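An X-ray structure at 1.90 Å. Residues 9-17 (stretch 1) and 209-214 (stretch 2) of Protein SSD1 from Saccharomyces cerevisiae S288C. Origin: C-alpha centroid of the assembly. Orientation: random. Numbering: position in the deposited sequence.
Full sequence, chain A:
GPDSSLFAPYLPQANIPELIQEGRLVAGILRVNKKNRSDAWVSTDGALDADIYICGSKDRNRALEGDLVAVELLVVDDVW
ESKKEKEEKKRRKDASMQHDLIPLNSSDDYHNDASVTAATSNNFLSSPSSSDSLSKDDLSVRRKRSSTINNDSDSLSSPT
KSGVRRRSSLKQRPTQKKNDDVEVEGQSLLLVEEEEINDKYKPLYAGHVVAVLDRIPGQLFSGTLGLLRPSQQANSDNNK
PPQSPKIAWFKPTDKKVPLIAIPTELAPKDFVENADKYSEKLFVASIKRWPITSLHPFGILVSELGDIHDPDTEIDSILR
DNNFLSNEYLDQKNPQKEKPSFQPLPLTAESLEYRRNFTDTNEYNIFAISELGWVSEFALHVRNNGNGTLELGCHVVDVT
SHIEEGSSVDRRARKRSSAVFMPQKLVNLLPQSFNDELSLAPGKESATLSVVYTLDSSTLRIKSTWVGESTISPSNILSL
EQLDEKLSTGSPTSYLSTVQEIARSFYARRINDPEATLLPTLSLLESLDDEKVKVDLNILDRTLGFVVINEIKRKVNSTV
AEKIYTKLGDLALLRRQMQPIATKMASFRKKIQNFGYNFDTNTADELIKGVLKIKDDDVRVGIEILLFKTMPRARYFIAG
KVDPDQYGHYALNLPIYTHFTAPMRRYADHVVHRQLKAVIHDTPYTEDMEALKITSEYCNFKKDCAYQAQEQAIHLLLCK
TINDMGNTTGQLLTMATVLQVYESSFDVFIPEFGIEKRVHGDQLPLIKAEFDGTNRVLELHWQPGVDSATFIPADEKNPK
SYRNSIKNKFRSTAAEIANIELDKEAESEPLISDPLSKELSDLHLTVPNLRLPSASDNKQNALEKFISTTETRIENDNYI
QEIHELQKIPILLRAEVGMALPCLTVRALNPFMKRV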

# COMPACT_ATOMS: atom_id res chain seq x y z
N PRO A 9 3.27 -11.76 -33.43
CA PRO A 9 1.81 -11.76 -33.24
C PRO A 9 1.40 -12.77 -32.17
O PRO A 9 2.05 -13.80 -31.98
CB PRO A 9 1.27 -12.15 -34.62
CG PRO A 9 2.39 -12.88 -35.29
CD PRO A 9 3.65 -12.23 -34.78
N TYR A 10 0.32 -12.45 -31.47
CA TYR A 10 -0.17 -13.31 -30.40
C TYR A 10 -0.73 -14.61 -30.95
O TYR A 10 -1.28 -14.67 -32.06
CB TYR A 10 -1.26 -12.60 -29.60
CG TYR A 10 -0.82 -11.38 -28.83
CD1 TYR A 10 0.36 -11.37 -28.10
CD2 TYR A 10 -1.61 -10.23 -28.82
CE1 TYR A 10 0.75 -10.25 -27.39
CE2 TYR A 10 -1.22 -9.11 -28.11
CZ TYR A 10 -0.05 -9.12 -27.40
OH TYR A 10 0.33 -8.00 -26.70
N LEU A 11 -0.60 -15.67 -30.16
CA LEU A 11 -1.26 -16.93 -30.47
C LEU A 11 -2.77 -16.76 -30.37
O LEU A 11 -3.26 -16.02 -29.51
CB LEU A 11 -0.81 -18.02 -29.49
CG LEU A 11 0.58 -18.63 -29.64
CD1 LEU A 11 0.79 -19.68 -28.56
CD2 LEU A 11 0.77 -19.24 -31.02
N PRO A 12 -3.54 -17.44 -31.22
CA PRO A 12 -5.00 -17.41 -31.07
C PRO A 12 -5.42 -17.93 -29.70
O PRO A 12 -4.81 -18.85 -29.15
CB PRO A 12 -5.50 -18.32 -32.19
CG PRO A 12 -4.41 -18.30 -33.21
CD PRO A 12 -3.13 -18.18 -32.43
N GLN A 13 -6.46 -17.31 -29.14
CA GLN A 13 -6.94 -17.71 -27.83
C GLN A 13 -7.27 -19.20 -27.78
O GLN A 13 -6.98 -19.87 -26.79
CB GLN A 13 -8.18 -16.88 -27.45
CG GLN A 13 -7.93 -15.37 -27.37
CD GLN A 13 -7.09 -14.97 -26.17
OE1 GLN A 13 -7.13 -15.61 -25.13
NE2 GLN A 13 -6.34 -13.88 -26.32
N ALA A 14 -7.88 -19.72 -28.85
CA ALA A 14 -8.37 -21.10 -28.84
C ALA A 14 -7.28 -22.10 -28.46
O ALA A 14 -7.56 -23.11 -27.80
CB ALA A 14 -8.95 -21.45 -30.21
N ASN A 15 -6.04 -21.85 -28.87
CA ASN A 15 -4.96 -22.81 -28.66
C ASN A 15 -4.45 -22.86 -27.22
O ASN A 15 -3.89 -23.88 -26.81
CB ASN A 15 -3.79 -22.50 -29.60
N ILE A 16 -4.63 -21.79 -26.45
CA ILE A 16 -3.93 -21.65 -25.17
C ILE A 16 -4.46 -22.63 -24.14
O ILE A 16 -3.66 -23.27 -23.44
CB ILE A 16 -4.02 -20.21 -24.64
CG1 ILE A 16 -3.01 -19.30 -25.36
CG2 ILE A 16 -3.79 -20.17 -23.14
CD1 ILE A 16 -3.49 -18.76 -26.67
N PRO A 17 -5.78 -22.79 -23.97
CA PRO A 17 -6.27 -23.71 -22.93
C PRO A 17 -5.61 -25.08 -23.00
O PRO A 17 -5.11 -25.58 -21.98
CB PRO A 17 -7.78 -23.78 -23.21
CG PRO A 17 -8.10 -22.48 -23.84
CD PRO A 17 -6.89 -22.12 -24.67
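Stretch 2 209-214: VVAVLD

The apolar centre of the contact is Ala211, in the β-strand formed by residues 209-214: its CB lies 4.4 Å from Tyr10 CB and 4.2 Å from Ile16 CD1, so the small methyl group meets both the loop and the helix. Tyr10 and Leu11 supply the extended part of the contact, and Ile16 belongs to the helix that follows. The two chains advance in roughly the same direction, Tyr10 pairing with Ala211 and Gln13 with Leu213. Farther along the strand, Leu213 (chi1 m, chi2 t) has its CA-to-CB bond pointing sideways, but the end of the side chain comes nearer stretch 1, and its CD2 packs 3.8 Å from Ile16 CG2. Nearer the N-terminal end of this stretch, Leu11 CD1 approaches Val210 CG2 at 3.9 Å. The Tyr10 side chain (chi1 m) reaches across the strand: its CD1 is 3.6 Å from Ala211 CA, its CZ is 3.8 Å from Val212 CG2, and Val212 N lies over one face of the ring.

Two hydrogen bonds border the apolar contact. Leu11 N donates a nearly linear hydrogen bond to Val210 O (2.9 Å, 164°), and the same oxygen receives a CA-H...O contact from Tyr10 CA at 3.3 Å. This pins the loop where the chains run closest, with Tyr10 CA and Ala211 CA 4.7 Å apart. Toward the exposed margin the backbones separate, Gln13 CA to Leu213 CA measuring 7.5 Å. The Gln13 side chain spans the wider gap, its NE2 donating a hydrogen bond to Val212 O (3.1 Å, 162°).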

# COMPACT_ATOMS: atom_id res chain seq x y z
N VAL A 209 6.20 -13.43 -23.74
CA VAL A 209 4.74 -13.37 -23.75
C VAL A 209 4.25 -13.74 -25.15
O VAL A 209 4.67 -13.14 -26.14
CB VAL A 209 4.26 -11.96 -23.35
CG1 VAL A 209 2.76 -11.83 -23.56
CG2 VAL A 209 4.63 -11.68 -21.89
N VAL A 210 3.38 -14.75 -25.22
CA VAL A 210 2.83 -15.19 -26.50
C VAL A 210 1.37 -14.81 -26.68
O VAL A 210 0.83 -14.98 -27.78
CB VAL A 210 3.01 -16.71 -26.70
CG1 VAL A 210 4.49 -17.08 -26.66
CG2 VAL A 210 2.22 -17.50 -25.65
N ALA A 211 0.71 -14.31 -25.64
CA ALA A 211 -0.67 -13.88 -25.76
C ALA A 211 -1.06 -13.13 -24.49
O ALA A 211 -0.51 -13.38 -23.42
CB ALA A 211 -1.61 -15.07 -25.98
N VAL A 212 -2.00 -12.20 -24.64
CA VAL A 212 -2.64 -11.56 -23.50
C VAL A 212 -3.95 -12.28 -23.25
O VAL A 212 -4.83 -12.30 -24.12
CB VAL A 212 -2.87 -10.06 -23.74
CG1 VAL A 212 -3.63 -9.45 -22.56
CG2 VAL A 212 -1.54 -9.34 -23.96
N LEU A 213 -4.09 -12.88 -22.07
CA LEU A 213 -5.28 -13.65 -21.77
C LEU A 213 -6.40 -12.78 -21.19
O LEU A 213 -7.57 -13.01 -21.51
CB LEU A 213 -4.94 -14.79 -20.80
CG LEU A 213 -3.83 -15.73 -21.27
CD1 LEU A 213 -3.50 -16.77 -20.20
CD2 LEU A 213 -4.20 -16.42 -22.58
N ASP A 214 -6.06 -11.79 -20.37
CA ASP A 214 -7.09 -10.94 -19.80
C ASP A 214 -6.48 -9.60 -19.41
O ASP A 214 -5.30 -9.51 -19.04
CB ASP A 214 -7.75 -11.61 -18.59
CG ASP A 214 -9.16 -11.10 -18.34
OD1 ASP A 214 -9.67 -10.29 -19.15
OD2 ASP A 214 -9.77 -11.54 -17.35